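Local coordinates for protein alpha-L-rhamnosidase (Streptomyces avermitilis, PDB 3W5M) that hydrolyses terminal non-reducing alpha-L-rhamnose residues from citrus flavonoid glycosides and gum arabic, and binds L-rhamnose through a calcium-dependent carbohydrate-binding module, at residues Phe565-Phe570 against Asp635-Trp640; Phe678-Pro683 against Asp742-Trp747; Ala705-Tyr710 against Gln714-Ala719; Ser813-Thr818 against Lys830-Arg835; Trp882-Asp887 against Ile900-Gly905. One frame throughout, in Å; residues are numbered along the deposited sequence.

Contact 1 (Phe565-Phe570 against Asp635-Trp640)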
# COMPACT_ATOMS: atom_id res chain seq x y z
N PHE A 565 -1.43 11.88 -8.73
CA PHE A 565 -0.24 11.66 -7.89
C PHE A 565 -0.52 11.74 -6.41
O PHE A 565 0.33 12.19 -5.59
CB PHE A 565 0.88 12.60 -8.34
CG PHE A 565 1.23 12.42 -9.78
CD1 PHE A 565 1.77 11.21 -10.21
CD2 PHE A 565 1.01 13.44 -10.71
CE1 PHE A 565 2.09 11.01 -11.54
CE2 PHE A 565 1.36 13.25 -12.04
CZ PHE A 565 1.89 12.03 -12.46
N THR A 566 -1.72 11.32 -6.06
CA THR A 566 -2.10 11.28 -4.63
C THR A 566 -3.07 10.12 -4.48
O THR A 566 -3.54 9.58 -5.47
CB THR A 566 -2.76 12.60 -4.15
OG1 THR A 566 -2.95 12.52 -2.74
CG2 THR A 566 -4.12 12.78 -4.80
N PHE A 567 -3.33 9.70 -3.25
CA PHE A 567 -4.43 8.78 -2.98
C PHE A 567 -4.93 8.99 -1.57
O PHE A 567 -4.18 9.48 -0.74
CB PHE A 567 -4.08 7.29 -3.22
CG PHE A 567 -3.12 6.69 -2.22
CD1 PHE A 567 -1.73 6.74 -2.44
CD2 PHE A 567 -3.60 5.97 -1.13
CE1 PHE A 567 -0.86 6.14 -1.52
CE2 PHE A 567 -2.73 5.39 -0.20
CZ PHE A 567 -1.37 5.46 -0.42
N HIS A 568 -6.19 8.65 -1.33
CA HIS A 568 -6.77 8.84 0.00
C HIS A 568 -7.58 7.60 0.38
O HIS A 568 -8.00 6.81 -0.48
CB HIS A 568 -7.71 10.07 0.03
CG HIS A 568 -7.30 11.18 -0.89
ND1 HIS A 568 -6.18 11.96 -0.67
CD2 HIS A 568 -7.88 11.65 -2.02
CE1 HIS A 568 -6.08 12.85 -1.65
NE2 HIS A 568 -7.10 12.69 -2.48
N GLY A 569 -7.81 7.46 1.67
CA GLY A 569 -8.71 6.42 2.21
C GLY A 569 -9.96 7.11 2.75
O GLY A 569 -9.87 8.00 3.61
N PHE A 570 -11.13 6.74 2.23
CA PHE A 570 -12.35 7.52 2.49
C PHE A 570 -13.58 6.80 2.04
O PHE A 570 -13.53 5.98 1.09
CB PHE A 570 -12.31 8.87 1.74
CG PHE A 570 -12.26 8.73 0.25
CD1 PHE A 570 -11.06 8.38 -0.40
CD2 PHE A 570 -13.38 8.99 -0.53
CE1 PHE A 570 -11.02 8.27 -1.78
CE2 PHE A 570 -13.34 8.88 -1.90
CZ PHE A 570 -12.17 8.51 -2.54
N ASP A 635 -1.67 10.05 8.11
CA ASP A 635 -0.26 10.29 7.79
C ASP A 635 0.65 9.12 8.30
O ASP A 635 1.52 9.32 9.15
CB ASP A 635 0.21 11.62 8.37
CG ASP A 635 0.06 11.68 9.91
OD1 ASP A 635 -0.59 10.77 10.52
OD2 ASP A 635 0.58 12.66 10.51
N GLU A 636 0.41 7.91 7.77
CA GLU A 636 1.23 6.76 8.11
C GLU A 636 1.42 5.96 6.82
O GLU A 636 2.26 6.34 6.03
CB GLU A 636 0.63 5.97 9.29
CG GLU A 636 1.63 5.02 9.89
CD GLU A 636 1.43 4.78 11.37
OE1 GLU A 636 0.42 5.28 11.94
OE2 GLU A 636 2.31 4.09 11.97
N ARG A 637 0.61 4.93 6.56
CA ARG A 637 0.68 4.17 5.28
C ARG A 637 2.04 3.56 5.09
O ARG A 637 2.64 3.68 4.02
CB ARG A 637 0.35 5.09 4.09
CG ARG A 637 -0.72 6.11 4.46
CD ARG A 637 -1.30 6.75 3.19
NE ARG A 637 -2.14 7.90 3.50
CZ ARG A 637 -2.59 8.71 2.54
NH1 ARG A 637 -2.25 8.47 1.29
NH2 ARG A 637 -3.34 9.78 2.85
N LEU A 638 2.53 2.92 6.16
CA LEU A 638 3.84 2.30 6.16
C LEU A 638 3.71 0.79 6.10
O LEU A 638 2.64 0.25 6.43
CB LEU A 638 4.59 2.71 7.43
CG LEU A 638 4.71 4.24 7.62
CD1 LEU A 638 5.46 4.49 8.92
CD2 LEU A 638 5.49 4.89 6.48
N GLY A 639 4.78 0.11 5.67
CA GLY A 639 4.77 -1.34 5.49
C GLY A 639 5.00 -2.04 6.83
O GLY A 639 6.07 -2.59 7.07
N TRP A 640 4.00 -1.97 7.69
CA TRP A 640 4.12 -2.47 9.07
C TRP A 640 4.19 -3.99 9.10
O TRP A 640 3.33 -4.67 8.58
CB TRP A 640 2.96 -1.97 9.93
CG TRP A 640 3.21 -0.60 10.52
CD1 TRP A 640 2.78 0.59 10.01
CD2 TRP A 640 3.96 -0.28 11.72
NE1 TRP A 640 3.19 1.63 10.82
CE2 TRP A 640 3.93 1.13 11.86
CE3 TRP A 640 4.66 -1.04 12.67
CZ2 TRP A 640 4.56 1.80 12.91
CZ3 TRP A 640 5.27 -0.38 13.72
CH2 TRP A 640 5.23 1.03 13.84
O HOH W 1 -3.93 11.90 1.07
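Arg637 reaches from the catalytic (alpha/alpha)6-barrel to Phe567 of the concanavalin-like beta domain, joining two domains through a cation-pi contact and a hydrogen bond made by the same guanidinium group. Its chain is extended from CG to NE, and the arginine and phenylalanine side chains run past one another, pointing opposite ways. CZ of Arg637 lies over the face of the Phe567 ring, 4.7 Å from its centroid. The guanidinium does not lie flat on the ring: the two planes stand 56° apart, and NH1 leads, 3.5 Å from CE2 of Phe567 and displaced toward the rim. The aliphatic part follows, with CD of Arg637 3.8 Å from CZ of Phe567. Phe567 holds its ring between its own backbone N and carbonyl carbon (chi1 71°), which brings ring face and carbonyl oxygen to bear on one nitrogen.

NE and NH2 are held too: NE bonds to the carbonyl of Arg634 and NH2 to that of Ala633, which limits rotation of the buried group. The segment 635-640 carries Asp635 and Glu636, both rhamnose-binding, and Glu636 is the probable proton donor; Trp640 NE1 gives it a hydrogen bond, 2.9 Å to OE2. A water joins the two segments as well, 2.8 Å from His568 ND1 and accepting from Arg637 NH2 at 2.8 Å. The direct bond, from Arg637 NH1 to Phe567 O, measures 3.0 Å and is bent to 144° at the hydrogen, with the donor above the carbonyl plane.

Contact 2 (Phe678-Pro683 against Asp742-Trp747)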
# COMPACT_ATOMS: atom_id res chain seq x y z
N PHE A 678 15.10 -7.83 11.82
CA PHE A 678 14.02 -7.28 10.97
C PHE A 678 13.45 -5.99 11.60
O PHE A 678 13.28 -5.91 12.82
CB PHE A 678 12.93 -8.34 10.78
CG PHE A 678 13.33 -9.49 9.87
CD1 PHE A 678 13.78 -9.25 8.57
CD2 PHE A 678 13.24 -10.82 10.31
CE1 PHE A 678 14.14 -10.30 7.72
CE2 PHE A 678 13.57 -11.87 9.44
CZ PHE A 678 14.02 -11.60 8.15
N THR A 679 13.13 -5.00 10.77
CA THR A 679 12.59 -3.69 11.20
C THR A 679 11.08 -3.71 11.47
O THR A 679 10.37 -4.65 11.09
CB THR A 679 12.92 -2.61 10.14
OG1 THR A 679 12.46 -3.07 8.85
CG2 THR A 679 14.44 -2.34 10.07
N ASP A 680 10.58 -2.68 12.17
CA ASP A 680 9.17 -2.56 12.45
C ASP A 680 8.40 -2.25 11.15
O ASP A 680 7.26 -2.65 10.99
CB ASP A 680 8.90 -1.45 13.47
CG ASP A 680 9.46 -1.77 14.87
OD1 ASP A 680 9.89 -2.93 15.12
OD2 ASP A 680 9.46 -0.84 15.72
N VAL A 681 9.02 -1.50 10.26
CA VAL A 681 8.40 -1.22 8.94
C VAL A 681 9.38 -1.48 7.82
O VAL A 681 10.60 -1.31 7.97
CB VAL A 681 7.86 0.24 8.80
CG1 VAL A 681 6.72 0.49 9.81
CG2 VAL A 681 8.97 1.28 8.91
N ALA A 682 8.84 -1.85 6.64
CA ALA A 682 9.65 -2.01 5.45
C ALA A 682 8.84 -1.55 4.24
O ALA A 682 7.70 -1.97 4.08
CB ALA A 682 10.06 -3.48 5.30
N PRO A 683 9.41 -0.67 3.39
CA PRO A 683 10.71 0.04 3.47
C PRO A 683 10.87 0.80 4.78
O PRO A 683 9.90 1.32 5.34
CB PRO A 683 10.64 1.06 2.32
CG PRO A 683 9.76 0.39 1.32
CD PRO A 683 8.70 -0.32 2.13
N ASP A 742 9.95 -6.30 26.09
CA ASP A 742 9.91 -5.11 25.25
C ASP A 742 8.97 -5.36 24.09
O ASP A 742 8.58 -6.50 23.85
CB ASP A 742 11.31 -4.81 24.70
CG ASP A 742 12.33 -4.52 25.77
OD1 ASP A 742 11.95 -4.11 26.90
OD2 ASP A 742 13.54 -4.71 25.49
N GLY A 743 8.63 -4.31 23.35
CA GLY A 743 7.86 -4.46 22.12
C GLY A 743 6.44 -3.95 22.22
O GLY A 743 6.03 -3.43 23.26
N TYR A 744 5.68 -4.09 21.13
CA TYR A 744 4.29 -3.67 21.12
C TYR A 744 3.35 -4.60 21.89
O TYR A 744 2.32 -4.17 22.38
CB TYR A 744 3.81 -3.44 19.68
CG TYR A 744 4.67 -2.45 18.93
CD1 TYR A 744 4.71 -1.10 19.31
CD2 TYR A 744 5.45 -2.86 17.85
CE1 TYR A 744 5.50 -0.19 18.62
CE2 TYR A 744 6.25 -1.97 17.16
CZ TYR A 744 6.27 -0.64 17.54
OH TYR A 744 7.07 0.24 16.86
N GLY A 745 3.72 -5.88 22.00
CA GLY A 745 2.89 -6.91 22.63
C GLY A 745 1.62 -7.21 21.86
O GLY A 745 1.54 -6.99 20.62
N ASP A 746 0.61 -7.68 22.58
CA ASP A 746 -0.70 -7.94 22.01
C ASP A 746 -1.44 -6.61 21.84
O ASP A 746 -2.48 -6.36 22.45
CB ASP A 746 -1.50 -8.95 22.86
CG ASP A 746 -2.77 -9.43 22.17
OD1 ASP A 746 -2.75 -9.61 20.93
OD2 ASP A 746 -3.80 -9.63 22.85
N TRP A 747 -0.88 -5.77 20.97
CA TRP A 747 -1.39 -4.43 20.64
C TRP A 747 -2.91 -4.30 20.58
O TRP A 747 -3.58 -5.06 19.88
CB TRP A 747 -0.77 -4.01 19.30
CG TRP A 747 -0.89 -2.56 18.93
CD1 TRP A 747 -1.61 -2.02 17.90
CD2 TRP A 747 -0.22 -1.48 19.57
NE1 TRP A 747 -1.44 -0.66 17.87
CE2 TRP A 747 -0.59 -0.30 18.89
CE3 TRP A 747 0.66 -1.38 20.66
CZ2 TRP A 747 -0.12 0.96 19.26
CZ3 TRP A 747 1.13 -0.15 21.03
CH2 TRP A 747 0.75 1.02 20.32
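Two loops without regular helix or strand face each other here, their backbones well separated: the nearest CA atoms, of Asp680 and Gly743, are 9.9 Å apart, and side chains must span the gap. Tyr744 and Asp680 do so, each directed at the opposite loop. The phenol OH of Tyr744 donates to OD2 of Asp680 at 2.9 Å, coming from above the carboxylate plane, 51° out of it. Ring and carboxylate planes are 63° apart; OD2 lies at the ring edge, near the ring plane, and CE2 of Tyr744 passes 3.9 Å from CG of Asp680.

In the loop 678-683, Thr679 OG1 donates to the carbonyl O of Val681 at 2.7 Å, tying together the residues that flank the aspartate. The backbone of Asp680 itself is hydrogen-bonded to Thr641 and Gly689. On the other loop, the Tyr744 ring meets that of Trp695, a rhamnose-binding residue, with the planes at about 50°, and also touches Val692. Tyr744 is thus placed as a probable second-shell residue, bonded to one loop while packing on a sugar-binding tryptophan. Both loops connect helices of the catalytic domain, and such inter-helix loops beside the sugar pocket are typical of the (alpha/alpha)6-barrel of glycoside hydrolase family 78.

Contact 3 (Ala705-Tyr710 against Gln714-Ala719)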
# COMPACT_ATOMS: atom_id res chain seq x y z
N ALA A 705 3.52 -18.45 5.31
CA ALA A 705 2.15 -18.30 4.86
C ALA A 705 2.03 -18.43 3.32
O ALA A 705 1.12 -19.10 2.83
CB ALA A 705 1.55 -16.98 5.38
N LEU A 706 2.96 -17.84 2.57
CA LEU A 706 2.95 -17.96 1.09
C LEU A 706 3.23 -19.40 0.69
O LEU A 706 2.60 -19.95 -0.19
CB LEU A 706 3.95 -17.04 0.42
CG LEU A 706 3.81 -15.51 0.58
CD1 LEU A 706 4.94 -14.71 -0.07
CD2 LEU A 706 2.46 -15.02 0.01
N TYR A 707 4.14 -20.05 1.40
CA TYR A 707 4.40 -21.45 1.10
C TYR A 707 3.16 -22.35 1.32
O TYR A 707 2.82 -23.18 0.46
CB TYR A 707 5.62 -21.94 1.87
CG TYR A 707 5.89 -23.38 1.57
CD1 TYR A 707 6.37 -23.75 0.30
CD2 TYR A 707 5.65 -24.38 2.51
CE1 TYR A 707 6.62 -25.08 -0.01
CE2 TYR A 707 5.92 -25.71 2.21
CZ TYR A 707 6.39 -26.04 0.95
OH TYR A 707 6.66 -27.35 0.60
N GLN A 708 2.49 -22.19 2.45
CA GLN A 708 1.24 -22.90 2.71
C GLN A 708 0.16 -22.66 1.64
O GLN A 708 -0.50 -23.61 1.18
CB GLN A 708 0.72 -22.54 4.11
CG GLN A 708 1.58 -23.16 5.19
CD GLN A 708 1.50 -24.67 5.14
OE1 GLN A 708 0.41 -25.25 5.18
NE2 GLN A 708 2.65 -25.32 5.01
N ALA A 709 -0.02 -21.41 1.23
CA ALA A 709 -1.08 -21.09 0.27
C ALA A 709 -0.74 -21.48 -1.15
O ALA A 709 -1.63 -21.94 -1.91
CB ALA A 709 -1.45 -19.60 0.32
N TYR A 710 0.52 -21.31 -1.53
CA TYR A 710 0.89 -21.42 -2.95
C TYR A 710 1.85 -22.58 -3.21
O TYR A 710 2.01 -23.00 -4.36
CB TYR A 710 1.47 -20.10 -3.51
CG TYR A 710 0.51 -18.96 -3.33
CD1 TYR A 710 -0.69 -18.91 -4.06
CD2 TYR A 710 0.78 -17.93 -2.43
CE1 TYR A 710 -1.59 -17.87 -3.88
CE2 TYR A 710 -0.11 -16.89 -2.24
CZ TYR A 710 -1.30 -16.85 -2.97
OH TYR A 710 -2.20 -15.80 -2.75
N GLN A 714 10.40 -21.25 -3.85
CA GLN A 714 11.39 -20.21 -4.05
C GLN A 714 11.33 -19.13 -2.96
O GLN A 714 12.36 -18.59 -2.56
CB GLN A 714 11.25 -19.57 -5.43
CG GLN A 714 12.25 -18.48 -5.72
CD GLN A 714 12.15 -18.03 -7.17
OE1 GLN A 714 12.68 -18.69 -8.06
NE2 GLN A 714 11.46 -16.90 -7.41
N VAL A 715 10.12 -18.84 -2.49
CA VAL A 715 9.94 -17.86 -1.42
C VAL A 715 10.68 -18.33 -0.15
O VAL A 715 11.28 -17.52 0.53
CB VAL A 715 8.44 -17.65 -1.14
CG1 VAL A 715 8.24 -16.90 0.15
CG2 VAL A 715 7.82 -16.83 -2.27
N LEU A 716 10.64 -19.63 0.13
CA LEU A 716 11.36 -20.16 1.30
C LEU A 716 12.86 -20.11 1.11
O LEU A 716 13.60 -19.66 2.00
CB LEU A 716 10.92 -21.59 1.61
CG LEU A 716 9.47 -21.87 1.95
CD1 LEU A 716 9.36 -23.34 2.31
CD2 LEU A 716 8.96 -20.98 3.10
N ALA A 717 13.34 -20.55 -0.06
CA ALA A 717 14.77 -20.51 -0.32
C ALA A 717 15.34 -19.08 -0.19
O ALA A 717 16.41 -18.88 0.36
CB ALA A 717 15.09 -21.14 -1.67
N ASP A 718 14.59 -18.08 -0.65
CA ASP A 718 15.08 -16.71 -0.63
C ASP A 718 15.02 -16.09 0.77
O ASP A 718 15.73 -15.13 1.03
CB ASP A 718 14.26 -15.85 -1.62
CG ASP A 718 14.59 -16.15 -3.08
OD1 ASP A 718 15.63 -16.79 -3.38
OD2 ASP A 718 13.80 -15.74 -3.96
N ALA A 719 14.18 -16.64 1.65
CA ALA A 719 13.93 -16.10 3.00
C ALA A 719 14.85 -16.77 4.01
O ALA A 719 15.27 -16.14 4.98
CB ALA A 719 12.48 -16.33 3.41
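Tyr707 offers one ring face to Leu716, whose CD1 methyl settles over it in a CH-pi contact. The two residues belong to consecutive helices, 698-710 and 713-732, which form a tightly turned helical hairpin of the (alpha/alpha)6-barrel. CD1 of Leu716 stands 3.7 Å from the ring centroid of Tyr707 and 16° off the normal, shifted toward the CG end: the nearest ring atom is CG, at 3.5 Å. The other branch reaches past the ring to its root, with CD2 of Leu716 3.7 Å from CB of Tyr707. The side chains cross at about a right angle. With CG of Tyr707 opposite its backbone N (chi1 180°), the ring is presented with its face to Leu716.

No hydrogen bond links the two segments, so their direct contact is apolar. The phenol oxygen of Tyr707 is nevertheless satisfied, by Glu777, and the ring also meets that of Trp704. Leu661 and Thr662 of helix 658-671 touch Leu706 and Val715 respectively, continuing the packing into the neighbouring helix. Between the backbones the closest CA atoms are those of Tyr707 and Val715, 7.1 Å apart. One residue earlier in each helix, CD1 of Leu706 meets CG1 of Val715 at 4.0 Å.

Contact 4 (Ser813-Thr818 against Lys830-Arg835)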
# COMPACT_ATOMS: atom_id res chain seq x y z
N SER A 813 -5.08 -13.98 25.29
CA SER A 813 -3.96 -14.08 24.34
C SER A 813 -2.82 -14.96 24.82
O SER A 813 -2.21 -15.65 24.01
CB SER A 813 -3.44 -12.70 23.94
OG SER A 813 -4.35 -12.14 23.04
N ALA A 814 -2.55 -14.95 26.14
CA ALA A 814 -1.55 -15.84 26.75
C ALA A 814 -1.83 -17.31 26.45
O ALA A 814 -0.90 -18.07 26.18
CB ALA A 814 -1.45 -15.61 28.26
N TYR A 815 -3.10 -17.71 26.48
CA TYR A 815 -3.45 -19.09 26.19
C TYR A 815 -3.51 -19.35 24.70
O TYR A 815 -3.00 -20.35 24.22
CB TYR A 815 -4.76 -19.45 26.87
CG TYR A 815 -4.59 -19.39 28.36
CD1 TYR A 815 -3.70 -20.26 29.01
CD2 TYR A 815 -5.29 -18.46 29.12
CE1 TYR A 815 -3.53 -20.20 30.38
CE2 TYR A 815 -5.12 -18.39 30.50
CZ TYR A 815 -4.24 -19.25 31.11
OH TYR A 815 -4.06 -19.19 32.48
N VAL A 816 -4.15 -18.43 23.98
CA VAL A 816 -4.20 -18.54 22.53
C VAL A 816 -2.81 -18.80 21.96
O VAL A 816 -2.63 -19.75 21.18
CB VAL A 816 -4.81 -17.27 21.88
CG1 VAL A 816 -4.56 -17.30 20.37
CG2 VAL A 816 -6.32 -17.21 22.14
N LEU A 817 -1.84 -17.98 22.34
CA LEU A 817 -0.53 -18.05 21.71
C LEU A 817 0.23 -19.32 22.08
O LEU A 817 0.89 -19.92 21.22
CB LEU A 817 0.31 -16.82 22.06
CG LEU A 817 -0.14 -15.59 21.27
CD1 LEU A 817 0.39 -14.32 21.90
CD2 LEU A 817 0.27 -15.67 19.80
N THR A 818 0.15 -19.71 23.35
CA THR A 818 0.83 -20.92 23.80
C THR A 818 0.21 -22.17 23.20
O THR A 818 0.96 -23.08 22.82
CB THR A 818 0.85 -21.04 25.33
OG1 THR A 818 -0.51 -21.05 25.82
CG2 THR A 818 1.61 -19.88 25.91
N LYS A 830 -5.42 -29.45 27.57
CA LYS A 830 -6.81 -29.45 28.00
C LYS A 830 -7.06 -28.36 29.05
O LYS A 830 -8.00 -27.59 28.91
CB LYS A 830 -7.20 -30.82 28.56
CG LYS A 830 -8.68 -31.00 28.83
CD LYS A 830 -9.00 -32.45 29.14
CE LYS A 830 -10.50 -32.67 29.26
NZ LYS A 830 -11.06 -31.97 30.46
N ALA A 831 -6.21 -28.32 30.08
CA ALA A 831 -6.31 -27.33 31.16
C ALA A 831 -6.17 -25.90 30.64
O ALA A 831 -6.97 -25.02 31.02
CB ALA A 831 -5.28 -27.59 32.26
N ALA A 832 -5.18 -25.67 29.77
CA ALA A 832 -4.96 -24.34 29.20
C ALA A 832 -6.14 -23.90 28.36
O ALA A 832 -6.57 -22.74 28.46
CB ALA A 832 -3.64 -24.27 28.44
N ALA A 833 -6.70 -24.82 27.58
CA ALA A 833 -7.85 -24.50 26.75
C ALA A 833 -9.14 -24.29 27.58
O ALA A 833 -9.96 -23.42 27.25
CB ALA A 833 -8.07 -25.56 25.68
N ASP A 834 -9.31 -25.10 28.64
CA ASP A 834 -10.43 -24.95 29.57
C ASP A 834 -10.43 -23.54 30.19
O ASP A 834 -11.49 -22.91 30.32
CB ASP A 834 -10.35 -26.00 30.70
CG ASP A 834 -10.91 -27.39 30.30
OD1 ASP A 834 -11.63 -27.51 29.28
OD2 ASP A 834 -10.62 -28.38 31.03
N ARG A 835 -9.24 -23.09 30.61
CA ARG A 835 -9.01 -21.78 31.19
C ARG A 835 -9.30 -20.63 30.20
O ARG A 835 -9.78 -19.57 30.60
CB ARG A 835 -7.57 -21.69 31.71
CG ARG A 835 -7.22 -20.41 32.46
CD ARG A 835 -8.26 -20.10 33.54
NE ARG A 835 -7.99 -18.86 34.27
CZ ARG A 835 -8.92 -18.21 34.98
NH1 ARG A 835 -10.16 -18.66 35.04
NH2 ARG A 835 -8.61 -17.09 35.62
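The Tyr815 ring has the start of the Arg835 side chain over one face, with CB 4.1 Å above the ring plane and displaced toward the rim. CG of Arg835 lies nearer the hydroxyl end, 3.5 Å from CZ and 3.4 Å from OH of Tyr815. At the root of the ring, the carbonyl O of Ala832 approaches obliquely, 3.8 Å from CD1 of Tyr815, and the Ala832 methyl meets the same ring atom, CB to CD1 4.1 Å. The guanidinium does not stack: its plane stands 74° from the ring, and the phenol oxygen lies at its edge, near its plane. Chi1 of Arg835 (-175°) sets CG against the tyrosine, and the bend at chi2 (50°) then leads the rest of the chain away.

Ala832 has little bulk, and the helices 812-820 and 829-842 come close here: CA of Tyr815 and CA of Ala832 are 6.2 Å apart. Leu836 and Leu839 of the second helix also touch Tyr815. The pair belongs to the helical catalytic domain, away from the sugar-binding residues.

Both polar ends turn to Asp810, which accepts a hydrogen bond from Tyr815 OH through OD1 and forms a salt bridge with Arg835 NH2 through OD2. No hydrogen bond crosses between the segments, and the touching surfaces are largely carbon; the shared carboxylate holds phenol and guanidinium together, and its negative charge would be expected to favour the arginine's positive one.

Contact 5 (Trp882-Asp887 against Ile900-Gly905)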
# COMPACT_ATOMS: atom_id res chain seq x y z
N TRP A 882 -16.65 -8.65 16.10
CA TRP A 882 -16.67 -8.29 14.69
C TRP A 882 -18.04 -7.71 14.32
O TRP A 882 -18.16 -6.88 13.42
CB TRP A 882 -16.30 -9.50 13.81
CG TRP A 882 -14.86 -9.96 14.05
CD1 TRP A 882 -13.72 -9.34 13.61
CD2 TRP A 882 -14.43 -11.10 14.81
NE1 TRP A 882 -12.61 -10.02 14.06
CE2 TRP A 882 -13.01 -11.10 14.80
CE3 TRP A 882 -15.10 -12.12 15.50
CZ2 TRP A 882 -12.25 -12.09 15.46
CZ3 TRP A 882 -14.34 -13.09 16.15
CH2 TRP A 882 -12.93 -13.07 16.12
N GLY A 883 -19.09 -8.17 15.03
CA GLY A 883 -20.45 -7.76 14.74
C GLY A 883 -20.70 -6.32 15.17
O GLY A 883 -21.44 -5.59 14.51
N TYR A 884 -20.07 -5.92 16.27
CA TYR A 884 -20.28 -4.58 16.81
C TYR A 884 -20.03 -3.48 15.74
O TYR A 884 -20.93 -2.70 15.47
CB TYR A 884 -19.45 -4.37 18.06
CG TYR A 884 -19.39 -2.94 18.56
CD1 TYR A 884 -20.48 -2.36 19.24
CD2 TYR A 884 -18.26 -2.17 18.34
CE1 TYR A 884 -20.41 -1.04 19.69
CE2 TYR A 884 -18.18 -0.86 18.77
CZ TYR A 884 -19.26 -0.30 19.45
OH TYR A 884 -19.13 1.02 19.88
N PRO A 885 -18.83 -3.47 15.10
CA PRO A 885 -18.56 -2.44 14.07
C PRO A 885 -19.46 -2.53 12.86
O PRO A 885 -19.87 -1.50 12.33
CB PRO A 885 -17.08 -2.67 13.70
CG PRO A 885 -16.50 -3.33 14.90
CD PRO A 885 -17.61 -4.22 15.44
N ILE A 886 -19.82 -3.76 12.47
CA ILE A 886 -20.73 -3.99 11.35
C ILE A 886 -22.11 -3.36 11.61
O ILE A 886 -22.71 -2.77 10.69
CB ILE A 886 -20.84 -5.48 10.98
CG1 ILE A 886 -19.45 -5.97 10.54
CG2 ILE A 886 -21.89 -5.68 9.90
CD1 ILE A 886 -19.40 -7.40 10.03
N ASP A 887 -22.60 -3.50 12.84
CA ASP A 887 -23.87 -2.87 13.23
C ASP A 887 -23.80 -1.33 13.21
O ASP A 887 -24.83 -0.67 13.01
CB ASP A 887 -24.36 -3.39 14.60
CG ASP A 887 -24.92 -4.80 14.51
OD1 ASP A 887 -25.22 -5.27 13.39
OD2 ASP A 887 -25.07 -5.46 15.58
N ILE A 900 -15.22 3.50 16.98
CA ILE A 900 -16.39 4.21 17.49
C ILE A 900 -16.75 3.51 18.80
O ILE A 900 -16.95 2.29 18.81
CB ILE A 900 -17.61 4.14 16.57
CG1 ILE A 900 -17.32 4.77 15.19
CG2 ILE A 900 -18.80 4.86 17.22
CD1 ILE A 900 -18.31 4.41 14.10
N GLN A 901 -16.82 4.27 19.89
CA GLN A 901 -17.10 3.69 21.22
C GLN A 901 -18.60 3.48 21.46
O GLN A 901 -19.43 4.08 20.76
CB GLN A 901 -16.53 4.56 22.32
CG GLN A 901 -15.14 5.06 22.01
CD GLN A 901 -14.36 5.35 23.26
OE1 GLN A 901 -13.94 6.48 23.48
NE2 GLN A 901 -14.18 4.34 24.10
N PRO A 902 -18.95 2.63 22.45
CA PRO A 902 -20.36 2.28 22.71
C PRO A 902 -21.23 3.49 23.07
O PRO A 902 -22.43 3.46 22.83
CB PRO A 902 -20.28 1.30 23.89
CG PRO A 902 -18.90 0.74 23.82
CD PRO A 902 -18.04 1.88 23.35
N ASP A 903 -20.62 4.56 23.59
CA ASP A 903 -21.33 5.83 23.87
C ASP A 903 -21.56 6.67 22.62
O ASP A 903 -22.28 7.66 22.67
CB ASP A 903 -20.55 6.69 24.86
CG ASP A 903 -19.42 5.94 25.52
OD1 ASP A 903 -19.18 4.75 25.16
OD2 ASP A 903 -18.76 6.56 26.38
N GLY A 904 -20.93 6.29 21.51
CA GLY A 904 -21.10 6.98 20.23
C GLY A 904 -19.93 7.85 19.81
O GLY A 904 -19.82 8.20 18.64
N GLY A 905 -19.05 8.21 20.75
CA GLY A 905 -17.89 9.04 20.43
C GLY A 905 -16.79 8.25 19.70
O GLY A 905 -16.84 7.03 19.62
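The polar part of the contact is a single hydrogen bond, from the phenol OH of Tyr884 to the carbonyl O of Ile900, 2.7 Å long. The acceptor lies at the edge of the tyrosine ring, near its plane, and is also 3.4 Å from CE2 of Tyr884. Seen from the carbonyl, the hydroxyl stands above the peptide plane, 39° out of it, with a C=O...O angle of 126°. A chi1 of 169° swings the Tyr884 ring away from the backbone N, and it extends from the helix 883-887 to span the 9.0 Å between CA of Tyr884 and CA of Pro902. The same phenol oxygen is hydrogen-bonded to Lys888 NZ, so two partners grip it.

Beside the bond, OH of Tyr884 comes close to the Gln901-Pro902 peptide, 3.0 Å from C of Gln901, and lies 3.7 Å from CD of Pro902.

Backbone bonds shape the receiving loop. Gln901 to Gly904 form a type I beta turn, closed by Gly904 N to Gln901 O at 2.8 Å, and Gln901 N bonds to Gly905 O. Gly904 has a positive phi, which favours glycine there.

Within the catalytic barrel, the short helix 883-887 is packed by Ile886 on helix 607-622, and the neighbouring Trp882 touches both that helix and helix 854-863. The turn 900-905 belongs to the long connection leading from 883-887 to helix 923-929, the same connection that carries Glu895, the probable proton acceptor.

Along the chain the five contacts begin in the order 1 to 5; contact 3 falls within the stretch between the two segments of contact 2, and the others follow in series. Contact 1 joins the concanavalin-like domain to the helical catalytic domain, to which contacts 2 to 5 belong entirely. Contacts 1 and 2, with centres 19 Å apart, touch through Trp640 against Val681 and a probable hydrogen bond from Ala682 N to Gly639 O, and both hold or adjoin rhamnose-binding residues. Contacts 2 and 4 meet at Asp746 and Ser813. The centres of contacts 3 and 5 are about 37 Å apart. Contacts 3 and 4 are helix pairs away from the sugar site; contact 5 joins a short helix to a turn.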